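Local coordinates for protein probable 3-hydroxybutyryl-CoA dehydrogenase (Escherichia coli, PDB 3MOG) that catalyses the NAD+-dependent oxidation of (3S)-3-hydroxyadipyl-CoA to 3-oxoadipyl-CoA in phenylacetate degradation, at residues A127-I132 / E136-L141; A101-L106 / L116-S121; I123-I128 / C183-G188. One frame throughout, in Å; residues are numbered along the deposited sequence.

Contact 1: A127-I132 / E136-L141; sequences AIAAEI and ERVAGL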
loop_
_atom_site.group_PDB
_atom_site.type_symbol
_atom_site.label_atom_id
_atom_site.label_comp_id
_atom_site.label_asym_id
_atom_site.label_seq_id
_atom_site.Cartn_x
_atom_site.Cartn_y
_atom_site.Cartn_z
ATOM N N ALA C 127 -9.539 -14.610 -17.216
ATOM C CA ALA C 127 -9.662 -15.739 -16.297
ATOM C C ALA C 127 -10.860 -16.626 -16.621
ATOM O O ALA C 127 -10.806 -17.836 -16.396
ATOM C CB ALA C 127 -9.718 -15.261 -14.853
ATOM N N ILE C 128 -11.936 -16.020 -17.132
ATOM C CA ILE C 128 -13.100 -16.773 -17.610
ATOM C C ILE C 128 -12.697 -17.595 -18.833
ATOM O O ILE C 128 -13.006 -18.789 -18.915
ATOM C CB ILE C 128 -14.294 -15.833 -17.951
ATOM C CG1 ILE C 128 -14.902 -15.268 -16.673
ATOM C CG2 ILE C 128 -15.385 -16.565 -18.755
ATOM C CD1 ILE C 128 -15.684 -13.980 -16.892
ATOM N N ALA C 129 -11.961 -16.955 -19.742
ATOM C CA ALA C 129 -11.622 -17.518 -21.047
ATOM C C ALA C 129 -10.405 -18.427 -21.023
ATOM O O ALA C 129 -9.998 -18.953 -22.073
ATOM C CB ALA C 129 -11.384 -16.401 -22.039
ATOM N N ALA C 130 -9.840 -18.594 -19.829
ATOM C CA ALA C 130 -8.540 -19.239 -19.625
ATOM C C ALA C 130 -8.470 -20.684 -20.130
ATOM O O ALA C 130 -7.599 -21.020 -20.934
ATOM C CB ALA C 130 -8.128 -19.153 -18.136
ATOM N N GLU C 131 -9.404 -21.520 -19.683
ATOM C CA GLU C 131 -9.326 -22.959 -19.946
ATOM C C GLU C 131 -10.298 -23.431 -21.027
ATOM O O GLU C 131 -10.357 -24.625 -21.328
ATOM C CB GLU C 131 -9.543 -23.756 -18.652
ATOM C CG GLU C 131 -8.687 -23.299 -17.471
ATOM C CD GLU C 131 -8.600 -24.338 -16.369
ATOM O OE1 GLU C 131 -8.031 -25.420 -16.623
ATOM O OE2 GLU C 131 -9.088 -24.069 -15.248
ATOM N N ILE C 132 -11.049 -22.502 -21.618
ATOM C CA ILE C 132 -12.111 -22.882 -22.552
ATOM C C ILE C 132 -11.628 -22.949 -24.004
ATOM O O ILE C 132 -10.641 -22.306 -24.367
ATOM C CB ILE C 132 -13.431 -22.041 -22.360
ATOM C CG1 ILE C 132 -13.455 -20.783 -23.233
ATOM C CG2 ILE C 132 -13.686 -21.741 -20.876
ATOM C CD1 ILE C 132 -14.293 -20.931 -24.495
ATOM N N GLU C 136 -10.849 -17.038 -28.116
ATOM C CA GLU C 136 -10.981 -15.845 -28.940
ATOM C C GLU C 136 -12.405 -15.327 -29.110
ATOM O O GLU C 136 -12.602 -14.163 -29.478
ATOM C CB GLU C 136 -10.400 -16.139 -30.321
ATOM C CG GLU C 136 -10.339 -17.639 -30.628
ATOM C CD GLU C 136 -10.801 -17.983 -32.030
ATOM O OE1 GLU C 136 -10.490 -17.226 -32.979
ATOM O OE2 GLU C 136 -11.478 -19.024 -32.176
ATOM N N ARG C 137 -13.398 -16.179 -28.887
ATOM C CA ARG C 137 -14.785 -15.742 -29.037
ATOM C C ARG C 137 -15.433 -15.480 -27.686
ATOM O O ARG C 137 -16.640 -15.298 -27.599
ATOM C CB ARG C 137 -15.625 -16.694 -29.920
ATOM C CG ARG C 137 -15.427 -18.194 -29.688
ATOM C CD ARG C 137 -16.005 -18.642 -28.365
ATOM N NE ARG C 137 -15.587 -19.988 -27.995
ATOM C CZ ARG C 137 -16.329 -21.077 -28.174
ATOM N NH1 ARG C 137 -17.537 -20.982 -28.724
ATOM N NH2 ARG C 137 -15.862 -22.259 -27.793
ATOM N N VAL C 138 -14.616 -15.499 -26.636
ATOM C CA VAL C 138 -15.044 -15.060 -25.313
ATOM C C VAL C 138 -14.761 -13.558 -25.181
ATOM O O VAL C 138 -13.712 -13.082 -25.610
ATOM C CB VAL C 138 -14.341 -15.843 -24.188
ATOM C CG1 VAL C 138 -15.004 -15.587 -22.846
ATOM C CG2 VAL C 138 -14.344 -17.332 -24.488
ATOM N N ALA C 139 -15.718 -12.827 -24.610
ATOM C CA ALA C 139 -15.641 -11.376 -24.468
ATOM C C ALA C 139 -16.620 -10.936 -23.395
ATOM O O ALA C 139 -17.450 -11.712 -22.963
ATOM C CB ALA C 139 -15.972 -10.684 -25.795
ATOM N N GLY C 140 -16.517 -9.685 -22.962
ATOM C CA GLY C 140 -17.479 -9.133 -22.017
ATOM C C GLY C 140 -18.476 -8.296 -22.772
ATOM O O GLY C 140 -18.114 -7.582 -23.700
ATOM N N LEU C 141 -19.739 -8.405 -22.393
ATOM C CA LEU C 141 -20.772 -7.551 -22.942
ATOM C C LEU C 141 -21.515 -6.991 -21.742
ATOM O O LEU C 141 -22.448 -7.603 -21.220
ATOM C CB LEU C 141 -21.681 -8.345 -23.898
ATOM C CG LEU C 141 -22.404 -7.602 -25.025
ATOM C CD1 LEU C 141 -21.419 -6.957 -25.967
ATOM C CD2 LEU C 141 -23.329 -8.539 -25.799
#
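In the beta-alpha-beta unit formed by strand 115-118, helix 125-128 and strand 138-143, Val138 at the start of the last strand fits among Ile128, Ala129 and Ile132, where the short helix ends and the chain turns back. No hydrogen bond crosses between the segments; the contact is held by apolar carbons. Val138 places CG1 anti to its backbone N (chi1 -168°), which splits its two branches between different partners. CG2 meets Ile132 CD1 at 3.6 Å, while CG1 faces Ile128 CG2 at a looser 4.2 Å. Between them Ala129 CB touches Val138 CB at 3.7 Å. A methyl suits this place, since the CA atoms of Ala129 and Val138 are only 6.0 Å apart, and a beta-branched valine is well adapted to an extended strand. Ile132 CD1 also lies against the Arg137 guanidinium, 3.8 Å from NE. Hydrogen bonds from that group to the carbonyls of Asn134 (from NE) and Thr114 (from NH1) satisfy polar atoms of a buried arginine and are likely to limit its rotation. Phe103 of helix 96-109 packs on Ile128, Ile132 and Val138, and strand 115-118 runs alongside strand 138-143 in the sheet.

Contact 2: A101-L106 / L116-S121; sequences ALFAQL and LTTNTS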
loop_
_atom_site.group_PDB
_atom_site.type_symbol
_atom_site.label_atom_id
_atom_site.label_comp_id
_atom_site.label_asym_id
_atom_site.label_seq_id
_atom_site.Cartn_x
_atom_site.Cartn_y
_atom_site.Cartn_z
ATOM N N ALA C 101 -16.829 -22.931 -14.821
ATOM C CA ALA C 101 -17.595 -24.167 -15.035
ATOM C C ALA C 101 -18.690 -24.017 -16.102
ATOM O O ALA C 101 -18.862 -24.901 -16.946
ATOM C CB ALA C 101 -18.197 -24.664 -13.713
ATOM N N LEU C 102 -19.414 -22.898 -16.062
ATOM C CA LEU C 102 -20.450 -22.605 -17.054
ATOM C C LEU C 102 -19.872 -22.481 -18.460
ATOM O O LEU C 102 -20.408 -23.064 -19.402
ATOM C CB LEU C 102 -21.224 -21.337 -16.677
ATOM C CG LEU C 102 -22.463 -20.867 -17.457
ATOM C CD1 LEU C 102 -23.391 -22.006 -17.897
ATOM C CD2 LEU C 102 -23.234 -19.889 -16.590
ATOM N N PHE C 103 -18.773 -21.743 -18.599
ATOM C CA PHE C 103 -18.201 -21.476 -19.924
ATOM C C PHE C 103 -17.514 -22.694 -20.521
ATOM O O PHE C 103 -17.481 -22.859 -21.745
ATOM C CB PHE C 103 -17.262 -20.265 -19.893
ATOM C CG PHE C 103 -17.962 -18.950 -20.111
ATOM C CD1 PHE C 103 -17.837 -18.277 -21.320
ATOM C CD2 PHE C 103 -18.744 -18.382 -19.104
ATOM C CE1 PHE C 103 -18.473 -17.064 -21.521
ATOM C CE2 PHE C 103 -19.389 -17.177 -19.298
ATOM C CZ PHE C 103 -19.259 -16.513 -20.513
ATOM N N ALA C 104 -16.987 -23.548 -19.644
ATOM C CA ALA C 104 -16.464 -24.852 -20.036
ATOM C C ALA C 104 -17.578 -25.715 -20.642
ATOM O O ALA C 104 -17.394 -26.334 -21.693
ATOM C CB ALA C 104 -15.831 -25.550 -18.839
ATOM N N GLN C 105 -18.738 -25.725 -19.990
ATOM C CA GLN C 105 -19.900 -26.450 -20.496
ATOM C C GLN C 105 -20.421 -25.905 -21.840
ATOM O O GLN C 105 -20.823 -26.681 -22.707
ATOM C CB GLN C 105 -21.008 -26.470 -19.443
ATOM C CG GLN C 105 -21.940 -27.672 -19.560
ATOM C CD GLN C 105 -22.933 -27.787 -18.406
ATOM O OE1 GLN C 105 -23.678 -28.765 -18.318
ATOM N NE2 GLN C 105 -22.948 -26.790 -17.520
ATOM N N LEU C 106 -20.396 -24.581 -22.016
ATOM C CA LEU C 106 -20.851 -23.954 -23.263
ATOM C C LEU C 106 -19.863 -24.142 -24.406
ATOM O O LEU C 106 -20.230 -24.018 -25.570
ATOM C CB LEU C 106 -21.105 -22.459 -23.067
ATOM C CG LEU C 106 -22.169 -21.971 -22.084
ATOM C CD1 LEU C 106 -21.908 -20.510 -21.807
ATOM C CD2 LEU C 106 -23.580 -22.164 -22.626
ATOM N N LEU C 116 -19.334 -16.083 -26.916
ATOM C CA LEU C 116 -19.641 -16.432 -25.538
ATOM C C LEU C 116 -19.329 -15.248 -24.651
ATOM O O LEU C 116 -18.176 -14.927 -24.399
ATOM C CB LEU C 116 -18.841 -17.660 -25.087
ATOM C CG LEU C 116 -19.069 -19.012 -25.760
ATOM C CD1 LEU C 116 -18.202 -20.091 -25.089
ATOM C CD2 LEU C 116 -20.538 -19.385 -25.733
ATOM N N THR C 117 -20.358 -14.566 -24.186
ATOM C CA THR C 117 -20.100 -13.346 -23.466
ATOM C C THR C 117 -20.645 -13.382 -22.062
ATOM O O THR C 117 -21.517 -14.196 -21.734
ATOM C CB THR C 117 -20.645 -12.122 -24.211
ATOM O OG1 THR C 117 -22.070 -12.178 -24.248
ATOM C CG2 THR C 117 -20.111 -12.072 -25.631
ATOM N N THR C 118 -20.114 -12.497 -21.229
ATOM C CA THR C 118 -20.609 -12.349 -19.873
ATOM C C THR C 118 -20.918 -10.887 -19.562
ATOM O O THR C 118 -20.246 -9.975 -20.063
ATOM C CB THR C 118 -19.623 -12.944 -18.834
ATOM O OG1 THR C 118 -20.079 -12.644 -17.510
ATOM C CG2 THR C 118 -18.254 -12.393 -19.023
ATOM N N ASN C 119 -21.952 -10.688 -18.751
ATOM C CA ASN C 119 -22.376 -9.365 -18.301
ATOM C C ASN C 119 -21.582 -8.920 -17.079
ATOM O O ASN C 119 -21.835 -7.856 -16.545
ATOM C CB ASN C 119 -23.892 -9.368 -17.984
ATOM C CG ASN C 119 -24.404 -8.010 -17.468
ATOM O OD1 ASN C 119 -24.102 -6.957 -18.029
ATOM N ND2 ASN C 119 -25.163 -8.039 -16.382
ATOM N N THR C 120 -20.624 -9.728 -16.630
ATOM C CA THR C 120 -19.950 -9.435 -15.356
ATOM C C THR C 120 -19.270 -8.068 -15.302
ATOM O O THR C 120 -18.768 -7.579 -16.317
ATOM C CB THR C 120 -18.929 -10.515 -14.937
ATOM O OG1 THR C 120 -18.562 -10.289 -13.573
ATOM C CG2 THR C 120 -17.677 -10.491 -15.798
ATOM N N SER C 121 -19.289 -7.468 -14.116
ATOM C CA SER C 121 -18.628 -6.194 -13.851
ATOM C C SER C 121 -17.321 -6.401 -13.103
ATOM O O SER C 121 -16.506 -5.489 -13.012
ATOM C CB SER C 121 -19.514 -5.314 -12.973
ATOM O OG SER C 121 -20.810 -5.176 -13.506
#
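Phe103 leaves helix 96-109 with chi1 -87°, sending its ring toward the strand, while Leu116 sets CG anti to its own carbonyl carbon (chi1 -64°) and reaches back toward the helix. The side chains lie side by side, pointing opposite ways, with Phe103 CE1 3.6 Å from Leu116 CB. The rim of the ring, rather than its face, is turned to the strand backbone: Leu116 O lies 3.6 Å from Phe103 CE1 and Thr117 O lies 3.5 Å from Phe103 CZ, both near the ring plane. There the slightly positive C-H edge probably meets the carbonyl oxygens favourably, which is consistent with a flat aromatic at this place. Further along, Phe103 CZ touches Thr118 CB at 4.0 Å. One turn on in the helix, Leu106 CB rests against Leu116 CD2 at 4.1 Å, adding a purely apolar contact. The hydroxyl of Thr118 serves a different purpose: OG1 accepts from Thr120 N at 3.1 Å, an ST turn that bends the chain as the strand ends, and it also hydrogen-bonds with Glu90. Helix and strand segments run nearly antiparallel, at 161°, as expected for the helix and the second strand of a beta-alpha-beta crossover, here strand 87-90, helix 96-109 and strand 115-118 of the Rossmann-type NAD-binding domain.

Contact 3: I123-I128 / C183-G188; sequences ISITAI and CHSTPG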
loop_
_atom_site.group_PDB
_atom_site.type_symbol
_atom_site.label_atom_id
_atom_site.label_comp_id
_atom_site.label_asym_id
_atom_site.label_seq_id
_atom_site.Cartn_x
_atom_site.Cartn_y
_atom_site.Cartn_z
ATOM N N ILE C 123 -15.397 -9.738 -12.731
ATOM C CA ILE C 123 -14.508 -10.846 -13.037
ATOM C C ILE C 123 -13.736 -10.587 -14.321
ATOM O O ILE C 123 -14.288 -10.044 -15.283
ATOM C CB ILE C 123 -15.303 -12.181 -13.131
ATOM C CG1 ILE C 123 -16.071 -12.452 -11.829
ATOM C CG2 ILE C 123 -14.397 -13.338 -13.461
ATOM C CD1 ILE C 123 -15.202 -12.554 -10.558
ATOM N N SER C 124 -12.462 -10.977 -14.319
ATOM C CA SER C 124 -11.619 -10.919 -15.499
ATOM C C SER C 124 -12.143 -11.811 -16.612
ATOM O O SER C 124 -12.489 -12.972 -16.379
ATOM C CB SER C 124 -10.190 -11.346 -15.153
ATOM O OG SER C 124 -9.380 -11.372 -16.321
ATOM N N ILE C 125 -12.174 -11.262 -17.824
ATOM C CA ILE C 125 -12.553 -12.006 -19.018
ATOM C C ILE C 125 -11.494 -13.062 -19.285
ATOM O O ILE C 125 -11.810 -14.213 -19.575
ATOM C CB ILE C 125 -12.679 -11.082 -20.259
ATOM C CG1 ILE C 125 -13.674 -9.927 -20.013
ATOM C CG2 ILE C 125 -13.064 -11.873 -21.498
ATOM C CD1 ILE C 125 -15.037 -10.328 -19.454
ATOM N N THR C 126 -10.236 -12.643 -19.161
ATOM C CA THR C 126 -9.068 -13.497 -19.341
ATOM C C THR C 126 -9.122 -14.760 -18.475
ATOM O O THR C 126 -8.816 -15.844 -18.960
ATOM C CB THR C 126 -7.776 -12.695 -19.062
ATOM O OG1 THR C 126 -7.836 -11.474 -19.798
ATOM C CG2 THR C 126 -6.539 -13.467 -19.502
ATOM N N ALA C 127 -9.539 -14.610 -17.216
ATOM C CA ALA C 127 -9.662 -15.739 -16.297
ATOM C C ALA C 127 -10.860 -16.626 -16.621
ATOM O O ALA C 127 -10.806 -17.836 -16.396
ATOM C CB ALA C 127 -9.718 -15.261 -14.853
ATOM N N ILE C 128 -11.936 -16.020 -17.132
ATOM C CA ILE C 128 -13.100 -16.773 -17.610
ATOM C C ILE C 128 -12.697 -17.595 -18.833
ATOM O O ILE C 128 -13.006 -18.789 -18.915
ATOM C CB ILE C 128 -14.294 -15.833 -17.951
ATOM C CG1 ILE C 128 -14.902 -15.268 -16.673
ATOM C CG2 ILE C 128 -15.385 -16.565 -18.755
ATOM C CD1 ILE C 128 -15.684 -13.980 -16.892
ATOM N N CYS C 183 -13.102 -1.596 -24.308
ATOM C CA CYS C 183 -12.100 -1.510 -23.267
ATOM C C CYS C 183 -11.502 -2.886 -23.013
ATOM O O CYS C 183 -12.104 -3.890 -23.348
ATOM C CB CYS C 183 -12.684 -0.933 -21.969
ATOM S SG CYS C 183 -13.784 -2.015 -21.081
ATOM N N HIS C 184 -10.304 -2.919 -22.435
ATOM C CA HIS C 184 -9.639 -4.167 -22.085
ATOM C C HIS C 184 -10.143 -4.630 -20.732
ATOM O O HIS C 184 -10.784 -3.863 -20.006
ATOM C CB HIS C 184 -8.117 -3.983 -22.051
ATOM C CG HIS C 184 -7.352 -5.260 -22.212
ATOM N ND1 HIS C 184 -7.334 -5.973 -23.392
ATOM C CD2 HIS C 184 -6.583 -5.956 -21.340
ATOM C CE1 HIS C 184 -6.587 -7.053 -23.241
ATOM N NE2 HIS C 184 -6.118 -7.065 -22.006
ATOM N N SER C 185 -9.852 -5.881 -20.391
ATOM C CA SER C 185 -10.313 -6.459 -19.149
ATOM C C SER C 185 -9.466 -6.043 -17.946
ATOM O O SER C 185 -8.802 -6.864 -17.321
ATOM C CB SER C 185 -10.374 -7.989 -19.276
ATOM O OG SER C 185 -11.195 -8.492 -18.249
ATOM N N THR C 186 -9.511 -4.761 -17.614
ATOM C CA THR C 186 -8.777 -4.236 -16.472
ATOM C C THR C 186 -9.797 -3.910 -15.379
ATOM O O THR C 186 -10.973 -3.693 -15.689
ATOM C CB THR C 186 -7.976 -2.985 -16.892
ATOM O OG1 THR C 186 -8.873 -2.023 -17.464
ATOM C CG2 THR C 186 -6.907 -3.362 -17.911
ATOM N N PRO C 187 -9.362 -3.885 -14.104
ATOM C CA PRO C 187 -10.283 -3.688 -12.982
ATOM C C PRO C 187 -11.166 -2.449 -13.121
ATOM O O PRO C 187 -10.645 -1.341 -13.302
ATOM C CB PRO C 187 -9.348 -3.488 -11.790
ATOM C CG PRO C 187 -8.083 -4.166 -12.177
ATOM C CD PRO C 187 -7.965 -4.031 -13.645
ATOM N N GLY C 188 -12.480 -2.661 -13.033
ATOM C CA GLY C 188 -13.478 -1.589 -13.042
ATOM C C GLY C 188 -13.850 -1.117 -14.437
ATOM O O GLY C 188 -14.634 -0.185 -14.581
#
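Ser185 OG takes the backbone N-H of Ile125 in a hydrogen bond of 3.0 Å that is almost straight, with an N-H...O angle of 171°. Ile125 begins the short helix 125-128, whose first N-H groups have no carbonyl of an earlier turn to bond to, and a hydroxyl from a distant part of the chain fills that need. Ser185 puts its OG anti to the backbone N (chi1 -162°), reaching over to the helix start. The same oxygen lies 3.4 Å from Ile125 CG1, so that branch runs beside the polar bond. Next door, Ser124 is the N-cap: its OG accepts from Ala127 N at 3.4 Å, a weak capping bond, and Ile128 N bonds to Ser124 O at 3.2 Å. Serine is apt at both positions because its short side chain brings an acceptor close to the backbone. Replacing Ser185 by an alanine would probably leave the N-H of buried Ile125 without its acceptor and let the helix start shift away from the loop. Thr126 OG1, which lies beside Ser185 CB, accepts a hydrogen bond from Leu159 N, while Ile270 of a second subunit packs on Thr126. Ser185 centres an inverse gamma turn; the arrangement is a capped helix N-terminus with a further N-H taken by a serine side chain from the turn after strand 179-184, the outermost strand of this Rossmann-type sheet within the chain.

Overall arrangement
All three contacts lie in the NAD-binding domain and reach the same mixed sheet, on one side of the chain's centre. Along the chain, contact 2 closes before contacts 1 and 3 open; these two share Ala127 and Ile128 of helix 125-128. The centres of contacts 1 and 2 are about 7 Å apart, those of 1 and 3 about 9 Å, and those of 2 and 3 about 12 Å. Strand 115-118 ends the unit of contact 2 and begins that of contact 1, and strand 138-143 is its neighbour in the sheet. Contact 3 joins the helix start to the turn after strand 179-184, outermost within this chain. Contacts 1 and 3 also touch a second subunit, so helix 125-128 lies between the sheet and a neighbouring subunit of the trimer.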